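Local coordinates for hypothetical protein TT1426 (Thermus thermophilus, PDB 1WD5), which is of unconfirmed function but probably acts as a type I phosphoribosyltransferase, a kind of glycosyltransferase, at residues A69-M79 with A138-E146; L125-G133 with F181-F191. All coordinates share one frame; numbering follows the deposited sequence.

Interaction 1 (A69-M79 with A138-E146); sequences AVGEGGELVLM and AALSVVFQE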
ATOM      1  N   ALA A  69       3.487   9.084   9.371  1.00 12.35           N
ATOM      2  CA  ALA A  69       4.110   8.483   8.193  1.00 13.33           C
ATOM      3  C   ALA A  69       4.787   9.543   7.336  1.00 14.12           C
ATOM      4  O   ALA A  69       4.454  10.725   7.432  1.00 14.81           O
ATOM      5  CB  ALA A  69       3.054   7.746   7.359  1.00 13.01           C
ATOM      6  N   VAL A  70       5.749   9.121   6.514  1.00 13.25           N
ATOM      7  CA  VAL A  70       6.438  10.037   5.605  1.00 13.49           C
ATOM      8  C   VAL A  70       6.274   9.488   4.186  1.00 14.23           C
ATOM      9  O   VAL A  70       6.346   8.276   3.975  1.00 13.20           O
ATOM     10  CB  VAL A  70       7.958  10.157   5.910  1.00 15.54           C
ATOM     11  CG1 VAL A  70       8.173  10.682   7.329  1.00 16.52           C
ATOM     12  CG2 VAL A  70       8.641   8.812   5.727  1.00 14.82           C
ATOM     13  N   GLY A  71       6.039  10.377   3.227  1.00 12.99           N
ATOM     14  CA  GLY A  71       5.873   9.958   1.848  1.00 14.02           C
ATOM     15  C   GLY A  71       7.150  10.158   1.055  1.00 16.40           C
ATOM     16  O   GLY A  71       8.114  10.748   1.550  1.00 16.22           O
ATOM     17  N   GLU A  72       7.161   9.669  -0.180  1.00 16.83           N
ATOM     18  CA  GLU A  72       8.333   9.787  -1.039  1.00 17.31           C
ATOM     19  C   GLU A  72       8.705  11.248  -1.279  1.00 17.31           C
ATOM     20  O   GLU A  72       9.860  11.563  -1.553  1.00 17.23           O
ATOM     21  CB  GLU A  72       8.073   9.091  -2.379  1.00 18.19           C
ATOM     22  CG  GLU A  72       6.939   9.700  -3.193  1.00 18.41           C
ATOM     23  CD  GLU A  72       6.715   8.980  -4.513  1.00 19.72           C
ATOM     24  OE1 GLU A  72       5.736   8.204  -4.626  1.00 17.22           O
ATOM     25  OE2 GLU A  72       7.528   9.183  -5.440  1.00 20.80           O
ATOM     26  N   GLY A  73       7.722  12.137  -1.168  1.00 16.88           N
ATOM     27  CA  GLY A  73       7.975  13.550  -1.382  1.00 16.66           C
ATOM     28  C   GLY A  73       8.642  14.220  -0.191  1.00 18.52           C
ATOM     29  O   GLY A  73       8.994  15.395  -0.254  1.00 19.60           O
ATOM     30  N   GLY A  74       8.810  13.478   0.900  1.00 18.47           N
ATOM     31  CA  GLY A  74       9.449  14.038   2.077  1.00 18.68           C
ATOM     32  C   GLY A  74       8.504  14.567   3.144  1.00 19.84           C
ATOM     33  O   GLY A  74       8.918  14.780   4.285  1.00 18.70           O
ATOM     34  N   GLU A  75       7.238  14.771   2.790  1.00 19.10           N
ATOM     35  CA  GLU A  75       6.265  15.294   3.746  1.00 21.10           C
ATOM     36  C   GLU A  75       6.048  14.375   4.945  1.00 19.83           C
ATOM     37  O   GLU A  75       6.022  13.151   4.812  1.00 17.75           O
ATOM     38  CB  GLU A  75       4.914  15.539   3.071  1.00 22.72           C
ATOM     39  CG  GLU A  75       4.166  14.263   2.714  1.00 27.06           C
ATOM     40  CD  GLU A  75       4.558  13.700   1.363  1.00 28.92           C
ATOM     41  OE1 GLU A  75       5.698  13.942   0.909  1.00 29.13           O
ATOM     42  OE2 GLU A  75       3.720  13.001   0.759  1.00 29.86           O
ATOM     43  N   LEU A  76       5.895  14.981   6.116  1.00 17.82           N
ATOM     44  CA  LEU A  76       5.648  14.244   7.347  1.00 18.13           C
ATOM     45  C   LEU A  76       4.172  14.404   7.690  1.00 17.80           C
ATOM     46  O   LEU A  76       3.685  15.524   7.840  1.00 16.45           O
ATOM     47  CB  LEU A  76       6.503  14.798   8.491  1.00 16.64           C
ATOM     48  CG  LEU A  76       6.217  14.272   9.902  1.00 18.13           C
ATOM     49  CD1 LEU A  76       6.417  12.760   9.959  1.00 16.58           C
ATOM     50  CD2 LEU A  76       7.143  14.969  10.893  1.00 17.56           C
ATOM     51  N   VAL A  77       3.464  13.285   7.801  1.00 16.00           N
ATOM     52  CA  VAL A  77       2.042  13.306   8.127  1.00 16.30           C
ATOM     53  C   VAL A  77       1.854  12.678   9.499  1.00 17.39           C
ATOM     54  O   VAL A  77       2.108  11.488   9.692  1.00 18.56           O
ATOM     55  CB  VAL A  77       1.218  12.523   7.085  1.00 16.33           C
ATOM     56  CG1 VAL A  77      -0.262  12.524   7.476  1.00 14.91           C
ATOM     57  CG2 VAL A  77       1.408  13.146   5.710  1.00 15.40           C
ATOM     58  N   LEU A  78       1.409  13.489  10.450  1.00 17.31           N
ATOM     59  CA  LEU A  78       1.221  13.034  11.818  1.00 16.89           C
ATOM     60  C   LEU A  78      -0.221  12.698  12.155  1.00 19.41           C
ATOM     61  O   LEU A  78      -1.148  13.310  11.627  1.00 19.43           O
ATOM     62  CB  LEU A  78       1.711  14.112  12.784  1.00 16.02           C
ATOM     63  CG  LEU A  78       3.174  14.534  12.659  1.00 14.25           C
ATOM     64  CD1 LEU A  78       3.457  15.712  13.575  1.00 13.13           C
ATOM     65  CD2 LEU A  78       4.065  13.354  13.002  1.00 13.18           C
HETATM   66  N   MSE A  79      -0.402  11.719  13.039  1.00 20.86           N
HETATM   67  CA  MSE A  79      -1.735  11.338  13.490  1.00 22.97           C
HETATM   68  C   MSE A  79      -2.132  12.374  14.550  1.00 22.00           C
HETATM   69  O   MSE A  79      -1.267  13.022  15.144  1.00 20.32           O
HETATM   70  CB  MSE A  79      -1.715   9.928  14.083  1.00 25.70           C
HETATM   71  CG  MSE A  79      -1.493   8.825  13.046  1.00 33.85           C
HETATM   72 SE   MSE A  79      -2.885   8.624  11.895  1.00 47.50          SE
HETATM   73  CE  MSE A  79      -2.500   9.858  10.637  1.00 41.87           C
ATOM     74  N   ALA A 138       0.100   3.393   6.915  1.00 16.35           N
ATOM     75  CA  ALA A 138       1.000   4.484   6.574  1.00 15.92           C
ATOM     76  C   ALA A 138       0.656   4.971   5.173  1.00 15.52           C
ATOM     77  O   ALA A 138       0.650   6.175   4.905  1.00 14.90           O
ATOM     78  CB  ALA A 138       2.451   4.013   6.626  1.00 17.38           C
ATOM     79  N   ALA A 139       0.369   4.028   4.277  1.00 16.13           N
ATOM     80  CA  ALA A 139       0.020   4.377   2.903  1.00 15.34           C
ATOM     81  C   ALA A 139      -1.238   5.236   2.892  1.00 15.03           C
ATOM     82  O   ALA A 139      -1.311   6.229   2.172  1.00 14.66           O
ATOM     83  CB  ALA A 139      -0.203   3.117   2.073  1.00 15.40           C
ATOM     84  N   LEU A 140      -2.227   4.844   3.688  1.00 15.79           N
ATOM     85  CA  LEU A 140      -3.479   5.589   3.770  1.00 16.11           C
ATOM     86  C   LEU A 140      -3.246   7.009   4.266  1.00 15.63           C
ATOM     87  O   LEU A 140      -3.773   7.968   3.705  1.00 16.77           O
ATOM     88  CB  LEU A 140      -4.467   4.882   4.708  1.00 16.25           C
ATOM     89  CG  LEU A 140      -5.239   3.674   4.169  1.00 16.09           C
ATOM     90  CD1 LEU A 140      -6.062   3.055   5.286  1.00 16.76           C
ATOM     91  CD2 LEU A 140      -6.149   4.112   3.029  1.00 15.66           C
ATOM     92  N   SER A 141      -2.453   7.145   5.324  1.00 15.77           N
ATOM     93  CA  SER A 141      -2.174   8.458   5.891  1.00 15.88           C
ATOM     94  C   SER A 141      -1.613   9.427   4.862  1.00 16.55           C
ATOM     95  O   SER A 141      -2.027  10.584   4.812  1.00 17.43           O
ATOM     96  CB  SER A 141      -1.207   8.332   7.068  1.00 15.99           C
ATOM     97  OG  SER A 141      -1.844   7.690   8.162  1.00 18.79           O
ATOM     98  N   VAL A 142      -0.676   8.961   4.040  1.00 16.67           N
ATOM     99  CA  VAL A 142      -0.076   9.820   3.024  1.00 14.74           C
ATOM    100  C   VAL A 142      -1.047  10.092   1.877  1.00 15.60           C
ATOM    101  O   VAL A 142      -1.239  11.240   1.479  1.00 15.45           O
ATOM    102  CB  VAL A 142       1.221   9.198   2.452  1.00 14.79           C
ATOM    103  CG1 VAL A 142       1.740  10.047   1.298  1.00 12.80           C
ATOM    104  CG2 VAL A 142       2.284   9.101   3.551  1.00 11.97           C
ATOM    105  N   VAL A 143      -1.662   9.036   1.354  1.00 14.39           N
ATOM    106  CA  VAL A 143      -2.601   9.181   0.252  1.00 15.68           C
ATOM    107  C   VAL A 143      -3.774  10.112   0.571  1.00 16.67           C
ATOM    108  O   VAL A 143      -4.190  10.891  -0.280  1.00 16.81           O
ATOM    109  CB  VAL A 143      -3.149   7.807  -0.190  1.00 16.45           C
ATOM    110  CG1 VAL A 143      -4.197   7.986  -1.279  1.00 16.95           C
ATOM    111  CG2 VAL A 143      -2.001   6.937  -0.701  1.00 15.34           C
ATOM    112  N   PHE A 144      -4.306  10.033   1.788  1.00 16.97           N
ATOM    113  CA  PHE A 144      -5.424  10.894   2.182  1.00 18.64           C
ATOM    114  C   PHE A 144      -5.081  12.378   2.098  1.00 19.77           C
ATOM    115  O   PHE A 144      -5.942  13.204   1.812  1.00 19.70           O
ATOM    116  CB  PHE A 144      -5.880  10.563   3.607  1.00 19.04           C
ATOM    117  CG  PHE A 144      -6.878   9.439   3.683  1.00 21.54           C
ATOM    118  CD1 PHE A 144      -6.881   8.569   4.767  1.00 21.95           C
ATOM    119  CD2 PHE A 144      -7.824   9.261   2.677  1.00 21.41           C
ATOM    120  CE1 PHE A 144      -7.811   7.536   4.851  1.00 22.13           C
ATOM    121  CE2 PHE A 144      -8.757   8.233   2.751  1.00 22.23           C
ATOM    122  CZ  PHE A 144      -8.750   7.368   3.840  1.00 21.61           C
ATOM    123  N   GLN A 145      -3.825  12.718   2.350  1.00 20.99           N
ATOM    124  CA  GLN A 145      -3.405  14.111   2.288  1.00 24.83           C
ATOM    125  C   GLN A 145      -3.214  14.577   0.849  1.00 25.53           C
ATOM    126  O   GLN A 145      -2.923  15.747   0.607  1.00 25.60           O
ATOM    127  CB  GLN A 145      -2.091  14.307   3.053  1.00 28.23           C
ATOM    128  CG  GLN A 145      -2.192  14.062   4.548  1.00 34.86           C
ATOM    129  CD  GLN A 145      -3.158  15.014   5.234  1.00 38.28           C
ATOM    130  OE1 GLN A 145      -4.363  14.985   4.983  1.00 41.54           O
ATOM    131  NE2 GLN A 145      -2.629  15.864   6.107  1.00 41.78           N
ATOM    132  N   GLU A 146      -3.384  13.669  -0.109  1.00 25.63           N
ATOM    133  CA  GLU A 146      -3.186  14.023  -1.511  1.00 26.07           C
ATOM    134  C   GLU A 146      -4.457  14.390  -2.267  1.00 25.45           C
ATOM    135  O   GLU A 146      -4.438  14.548  -3.486  1.00 26.92           O
ATOM    136  CB  GLU A 146      -2.434  12.891  -2.223  1.00 27.90           C
ATOM    137  CG  GLU A 146      -1.097  12.588  -1.550  1.00 32.37           C
ATOM    138  CD  GLU A 146      -0.275  11.532  -2.263  1.00 36.09           C
ATOM    139  OE1 GLU A 146      -0.803  10.432  -2.528  1.00 37.40           O
ATOM    140  OE2 GLU A 146       0.911  11.801  -2.546  1.00 37.23           O
TER
HETATM  141  O   HOH W   1       0.929  13.431   1.650  1.00 29.98           O
HETATM  142  O   HOH W   2       1.936  13.518  -0.857  1.00 33.70           O
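Val-142 of the 138-144 helix splits its two methyl groups over the hairpin formed by residues 69-79. This is an edge hairpin of the sheet in a phosphoribosyltransferase-type domain: strands 69-71 and 76-78 run antiparallel, Ala-69 and Val-77 are paired by two backbone hydrogen bonds, and a type I turn spans Gly-71 to Gly-74. With CG1 anti to the backbone N (chi1 174°), that methyl of Val-142 lies 3.6 Å from Glu-75 OE2, while CG2 is 4.0 Å from the backbone N of Gly-71; the Glu-75 and Val-142 side chains cross at about a right angle. Gly-71 suits this approach, since a beta carbon there would press on Val-142 CG1 and clash with Glu-75 OE2. One helical turn earlier, Ala-138 CB lies 3.9 Å from Ala-69 CB. Val-77 CG1 touches the carbonyl oxygen of Ser-141 and lies 3.8 Å from Gln-145 CG. Selenomethionine Met-79, bent at chi2 and chi3, sets CE 3.4 Å from Ser-141 OG, a hydroxyl whose polar partners are Arg-169 and the backbone oxygen of Glu-137. Two waters bridge the segments: one joins Glu-75 OE2 to Val-142 O, and the other, at short distances (2.5 Å from Glu-75 OE2, 2.6 Å from Glu-146 OE2), links the two carboxylates. The salt bridge of Glu-146 to Lys-115 would probably ease their repulsion. The strand 69-71 and helix axes cross at -59°. Opposite this face of the hairpin, Val-70, Leu-76 and Leu-78 pack on helix 88-112, while Val-142 also touches Val-54 of strand 48-59, and Leu-140 and Phe-144 carry the helix onto strand 150-155.

Interaction 2 (L125-G133 with F181-F191); sequences LVDDGVATG and FAAVGAYYLDF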
ATOM      1  N   LEU A 125      -5.687   1.003  -3.113  1.00 13.74           N
ATOM      2  CA  LEU A 125      -4.439   0.591  -2.474  1.00 13.32           C
ATOM      3  C   LEU A 125      -4.418  -0.927  -2.406  1.00 14.08           C
ATOM      4  O   LEU A 125      -5.343  -1.539  -1.872  1.00 14.02           O
ATOM      5  CB  LEU A 125      -4.338   1.181  -1.066  1.00 14.68           C
ATOM      6  CG  LEU A 125      -3.993   2.670  -1.007  1.00 18.97           C
ATOM      7  CD1 LEU A 125      -4.112   3.182   0.422  1.00 17.02           C
ATOM      8  CD2 LEU A 125      -2.571   2.869  -1.535  1.00 19.01           C
ATOM      9  N   VAL A 126      -3.351  -1.531  -2.925  1.00 13.15           N
ATOM     10  CA  VAL A 126      -3.239  -2.986  -2.971  1.00 12.80           C
ATOM     11  C   VAL A 126      -1.922  -3.575  -2.461  1.00 13.79           C
ATOM     12  O   VAL A 126      -0.861  -2.976  -2.611  1.00 14.48           O
ATOM     13  CB  VAL A 126      -3.402  -3.489  -4.431  1.00 13.62           C
ATOM     14  CG1 VAL A 126      -3.427  -5.008  -4.462  1.00 12.16           C
ATOM     15  CG2 VAL A 126      -4.660  -2.910  -5.056  1.00 11.48           C
ATOM     16  N   ASP A 127      -2.011  -4.762  -1.863  1.00 14.13           N
ATOM     17  CA  ASP A 127      -0.839  -5.508  -1.395  1.00 13.97           C
ATOM     18  C   ASP A 127      -1.252  -6.968  -1.552  1.00 13.81           C
ATOM     19  O   ASP A 127      -2.445  -7.252  -1.667  1.00 13.22           O
ATOM     20  CB  ASP A 127      -0.506  -5.210   0.071  1.00 13.76           C
ATOM     21  CG  ASP A 127       0.945  -5.566   0.421  1.00 17.97           C
ATOM     22  OD1 ASP A 127       1.657  -6.114  -0.453  1.00 17.65           O
ATOM     23  OD2 ASP A 127       1.380  -5.300   1.562  1.00 16.69           O
ATOM     24  N   ASP A 128      -0.297  -7.896  -1.572  1.00 14.18           N
ATOM     25  CA  ASP A 128      -0.659  -9.304  -1.730  1.00 13.18           C
ATOM     26  C   ASP A 128      -1.275  -9.903  -0.475  1.00 13.83           C
ATOM     27  O   ASP A 128      -1.812 -11.009  -0.513  1.00 12.46           O
ATOM     28  CB  ASP A 128       0.539 -10.160  -2.182  1.00 12.56           C
ATOM     29  CG  ASP A 128       1.776  -9.975  -1.311  1.00 14.88           C
ATOM     30  OD1 ASP A 128       1.649  -9.553  -0.143  1.00 13.67           O
ATOM     31  OD2 ASP A 128       2.887 -10.277  -1.801  1.00 14.04           O
ATOM     32  N   GLY A 129      -1.209  -9.165   0.631  1.00 15.64           N
ATOM     33  CA  GLY A 129      -1.786  -9.635   1.880  1.00 15.70           C
ATOM     34  C   GLY A 129      -1.563  -8.629   3.001  1.00 18.82           C
ATOM     35  O   GLY A 129      -0.724  -7.735   2.872  1.00 17.86           O
ATOM     36  N   VAL A 130      -2.311  -8.758   4.095  1.00 18.44           N
ATOM     37  CA  VAL A 130      -2.154  -7.845   5.222  1.00 20.03           C
ATOM     38  C   VAL A 130      -2.229  -8.567   6.566  1.00 19.00           C
ATOM     39  O   VAL A 130      -3.311  -8.921   7.036  1.00 17.77           O
ATOM     40  CB  VAL A 130      -3.228  -6.740   5.205  1.00 22.66           C
ATOM     41  CG1 VAL A 130      -2.925  -5.713   6.282  1.00 22.20           C
ATOM     42  CG2 VAL A 130      -3.268  -6.074   3.843  1.00 26.46           C
ATOM     43  N   ALA A 131      -1.074  -8.766   7.190  1.00 18.40           N
ATOM     44  CA  ALA A 131      -1.013  -9.446   8.477  1.00 20.71           C
ATOM     45  C   ALA A 131      -1.378  -8.519   9.636  1.00 20.86           C
ATOM     46  O   ALA A 131      -2.183  -8.880  10.497  1.00 20.17           O
ATOM     47  CB  ALA A 131       0.382 -10.028   8.691  1.00 19.68           C
ATOM     48  N   THR A 132      -0.791  -7.325   9.657  1.00 21.29           N
ATOM     49  CA  THR A 132      -1.063  -6.372  10.730  1.00 21.31           C
ATOM     50  C   THR A 132      -1.633  -5.056  10.217  1.00 21.31           C
ATOM     51  O   THR A 132      -2.358  -4.370  10.939  1.00 21.17           O
ATOM     52  CB  THR A 132       0.206  -6.045  11.524  1.00 22.43           C
ATOM     53  OG1 THR A 132       1.080  -5.255  10.712  1.00 22.71           O
ATOM     54  CG2 THR A 132       0.925  -7.326  11.935  1.00 22.57           C
ATOM     55  N   GLY A 133      -1.286  -4.696   8.984  1.00 19.27           N
ATOM     56  CA  GLY A 133      -1.788  -3.462   8.402  1.00 18.16           C
ATOM     57  C   GLY A 133      -0.909  -2.241   8.621  1.00 18.00           C
ATOM     58  O   GLY A 133      -1.264  -1.131   8.219  1.00 17.89           O
ATOM     59  N   PHE A 181      -5.843 -16.771  10.721  1.00 33.33           N
ATOM     60  CA  PHE A 181      -4.788 -16.227   9.873  1.00 31.23           C
ATOM     61  C   PHE A 181      -3.405 -16.669  10.322  1.00 31.59           C
ATOM     62  O   PHE A 181      -3.020 -16.462  11.469  1.00 32.88           O
ATOM     63  CB  PHE A 181      -4.837 -14.700   9.878  1.00 28.86           C
ATOM     64  CG  PHE A 181      -3.854 -14.058   8.940  1.00 25.58           C
ATOM     65  CD1 PHE A 181      -4.160 -13.897   7.591  1.00 24.04           C
ATOM     66  CD2 PHE A 181      -2.616 -13.623   9.402  1.00 23.42           C
ATOM     67  CE1 PHE A 181      -3.246 -13.309   6.718  1.00 23.53           C
ATOM     68  CE2 PHE A 181      -1.695 -13.035   8.538  1.00 19.66           C
ATOM     69  CZ  PHE A 181      -2.009 -12.878   7.197  1.00 23.29           C
ATOM     70  N   ALA A 182      -2.659 -17.275   9.406  1.00 30.81           N
ATOM     71  CA  ALA A 182      -1.310 -17.729   9.702  1.00 29.71           C
ATOM     72  C   ALA A 182      -0.335 -16.649   9.247  1.00 28.60           C
ATOM     73  O   ALA A 182       0.075 -15.794  10.029  1.00 29.87           O
ATOM     74  CB  ALA A 182      -1.032 -19.032   8.967  1.00 30.32           C
ATOM     75  N   ALA A 183       0.025 -16.697   7.971  1.00 26.58           N
ATOM     76  CA  ALA A 183       0.939 -15.734   7.377  1.00 24.22           C
ATOM     77  C   ALA A 183       0.496 -15.531   5.933  1.00 23.38           C
ATOM     78  O   ALA A 183      -0.118 -16.420   5.338  1.00 23.51           O
ATOM     79  CB  ALA A 183       2.363 -16.267   7.423  1.00 24.42           C
ATOM     80  N   VAL A 184       0.795 -14.368   5.365  1.00 20.76           N
ATOM     81  CA  VAL A 184       0.392 -14.096   3.988  1.00 18.44           C
ATOM     82  C   VAL A 184       0.837 -15.185   3.021  1.00 15.92           C
ATOM     83  O   VAL A 184       0.043 -15.672   2.222  1.00 14.74           O
ATOM     84  CB  VAL A 184       0.949 -12.756   3.489  1.00 17.28           C
ATOM     85  CG1 VAL A 184       0.612 -12.578   2.017  1.00 15.52           C
ATOM     86  CG2 VAL A 184       0.365 -11.614   4.309  1.00 17.68           C
ATOM     87  N   GLY A 185       2.107 -15.564   3.106  1.00 16.75           N
ATOM     88  CA  GLY A 185       2.646 -16.580   2.218  1.00 18.27           C
ATOM     89  C   GLY A 185       1.960 -17.933   2.303  1.00 19.14           C
ATOM     90  O   GLY A 185       2.058 -18.739   1.382  1.00 19.77           O
ATOM     91  N   ALA A 186       1.260 -18.189   3.402  1.00 18.99           N
ATOM     92  CA  ALA A 186       0.584 -19.468   3.559  1.00 19.13           C
ATOM     93  C   ALA A 186      -0.610 -19.609   2.611  1.00 19.16           C
ATOM     94  O   ALA A 186      -1.076 -20.718   2.367  1.00 18.51           O
ATOM     95  CB  ALA A 186       0.126 -19.646   5.007  1.00 17.26           C
ATOM     96  N   TYR A 187      -1.092 -18.499   2.059  1.00 17.31           N
ATOM     97  CA  TYR A 187      -2.246 -18.570   1.173  1.00 17.36           C
ATOM     98  C   TYR A 187      -1.929 -18.530  -0.315  1.00 17.79           C
ATOM     99  O   TYR A 187      -2.826 -18.351  -1.142  1.00 17.42           O
ATOM    100  CB  TYR A 187      -3.241 -17.469   1.539  1.00 18.24           C
ATOM    101  CG  TYR A 187      -3.633 -17.523   2.998  1.00 19.81           C
ATOM    102  CD1 TYR A 187      -2.930 -16.792   3.953  1.00 21.09           C
ATOM    103  CD2 TYR A 187      -4.651 -18.371   3.435  1.00 21.19           C
ATOM    104  CE1 TYR A 187      -3.226 -16.905   5.312  1.00 21.87           C
ATOM    105  CE2 TYR A 187      -4.955 -18.494   4.793  1.00 22.51           C
ATOM    106  CZ  TYR A 187      -4.235 -17.757   5.723  1.00 23.42           C
ATOM    107  OH  TYR A 187      -4.512 -17.882   7.063  1.00 26.05           O
ATOM    108  N   TYR A 188      -0.656 -18.715  -0.652  1.00 16.15           N
ATOM    109  CA  TYR A 188      -0.214 -18.716  -2.041  1.00 15.83           C
ATOM    110  C   TYR A 188       0.596 -19.981  -2.359  1.00 18.68           C
ATOM    111  O   TYR A 188       1.529 -20.333  -1.627  1.00 17.62           O
ATOM    112  CB  TYR A 188       0.655 -17.489  -2.334  1.00 14.08           C
ATOM    113  CG  TYR A 188      -0.085 -16.165  -2.411  1.00 14.14           C
ATOM    114  CD1 TYR A 188      -0.313 -15.396  -1.270  1.00 14.41           C
ATOM    115  CD2 TYR A 188      -0.536 -15.672  -3.639  1.00 13.32           C
ATOM    116  CE1 TYR A 188      -0.971 -14.163  -1.354  1.00 14.59           C
ATOM    117  CE2 TYR A 188      -1.192 -14.452  -3.731  1.00 11.50           C
ATOM    118  CZ  TYR A 188      -1.407 -13.702  -2.590  1.00 13.57           C
ATOM    119  OH  TYR A 188      -2.060 -12.489  -2.686  1.00 11.90           O
ATOM    120  N   LEU A 189       0.246 -20.666  -3.443  1.00 18.30           N
ATOM    121  CA  LEU A 189       0.992 -21.863  -3.816  1.00 20.73           C
ATOM    122  C   LEU A 189       2.380 -21.409  -4.250  1.00 19.72           C
ATOM    123  O   LEU A 189       3.392 -22.010  -3.887  1.00 19.82           O
ATOM    124  CB  LEU A 189       0.300 -22.601  -4.962  1.00 22.44           C
ATOM    125  CG  LEU A 189       1.029 -23.845  -5.480  1.00 26.57           C
ATOM    126  CD1 LEU A 189       1.143 -24.886  -4.365  1.00 30.38           C
ATOM    127  CD2 LEU A 189       0.273 -24.420  -6.673  1.00 27.82           C
ATOM    128  N   ASP A 190       2.414 -20.334  -5.026  1.00 19.18           N
ATOM    129  CA  ASP A 190       3.662 -19.760  -5.508  1.00 18.47           C
ATOM    130  C   ASP A 190       3.830 -18.390  -4.864  1.00 18.16           C
ATOM    131  O   ASP A 190       3.168 -17.425  -5.256  1.00 16.37           O
ATOM    132  CB  ASP A 190       3.624 -19.624  -7.035  1.00 19.44           C
ATOM    133  CG  ASP A 190       4.796 -18.812  -7.594  1.00 20.48           C
ATOM    134  OD1 ASP A 190       5.679 -18.385  -6.815  1.00 19.84           O
ATOM    135  OD2 ASP A 190       4.826 -18.599  -8.826  1.00 20.17           O
ATOM    136  N   PHE A 191       4.710 -18.313  -3.869  1.00 16.51           N
ATOM    137  CA  PHE A 191       4.966 -17.061  -3.170  1.00 15.72           C
ATOM    138  C   PHE A 191       6.416 -16.659  -3.407  1.00 16.19           C
ATOM    139  O   PHE A 191       7.115 -16.236  -2.490  1.00 17.44           O
ATOM    140  CB  PHE A 191       4.701 -17.238  -1.670  1.00 16.04           C
ATOM    141  CG  PHE A 191       4.506 -15.941  -0.926  1.00 15.72           C
ATOM    142  CD1 PHE A 191       3.501 -15.054  -1.300  1.00 15.10           C
ATOM    143  CD2 PHE A 191       5.316 -15.616   0.156  1.00 15.76           C
ATOM    144  CE1 PHE A 191       3.301 -13.857  -0.606  1.00 17.16           C
ATOM    145  CE2 PHE A 191       5.128 -14.420   0.862  1.00 17.71           C
ATOM    146  CZ  PHE A 191       4.119 -13.539   0.480  1.00 16.68           C
TER
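Asp-128 meets Val-184, Tyr-188 and Phe-191 where the sequence LVDDGVATG leaves strand 122-126. This sequence matches the signature loop that binds phosphoribosyl pyrophosphate in type I phosphoribosyltransferases, so the contact probably borders the active site. Asp-128 has the largest surface covered by the contact. Its CG sits between the backbone N and the carbonyl carbon (chi1 52°), which places OD2 3.8 Å from Phe-191 CE1, with carboxylate and ring planes 45° apart; the same OD2 is salt-bridged to Arg-6 of helix 6-17. Val-184, next in buried area, points at the loop backbone: CG1 lies 3.8 Å from the Asp-128 O and CG2 3.8 Å from Gly-129 C. A beta carbon on Gly-129 would collide with Val-184 CG1, so glycine fits this approach. Phe-181 comes third, its CE2 touching Ala-131 CB at 3.7 Å, while Val-184 CG2 sits in the plane of its ring at the edge, so that the two side chains press on consecutive parts of the loop. The ring of Tyr-188 meets Phe-3 and touches Ala-9, which ties the N-terminal region to the same place, and its hydroxyl donates to Asp-128 O at 2.6 Å. Replacing Tyr-188 with a phenylalanine would probably leave the Asp-128 carbonyl oxygen without this donor. The Tyr-188 hydroxyl reaches that oxygen in the carbonyl plane, on a lone pair, with a C=O...donor angle of 125°.

The two interactions lie about 23 Å apart, centre to centre, on opposite sides of the chain's centre. Along the chain they alternate: 69-79, then 125-133, then 138-146, then 181-191. Strand 122-126 and helix 134-144 follow each other, with the signature loop between them, so the loop gripped in interaction 2 leads directly into the helix that packs in interaction 1. The two also touch, Leu-140 CD2 lying 3.4 Å from Leu-125 CD1. Both reach the same mixed sheet, interaction 1 at its edge hairpin and interaction 2 at the C-terminal end of a central parallel strand. The helix thus connects the sheet's edge to the probable substrate-binding loop.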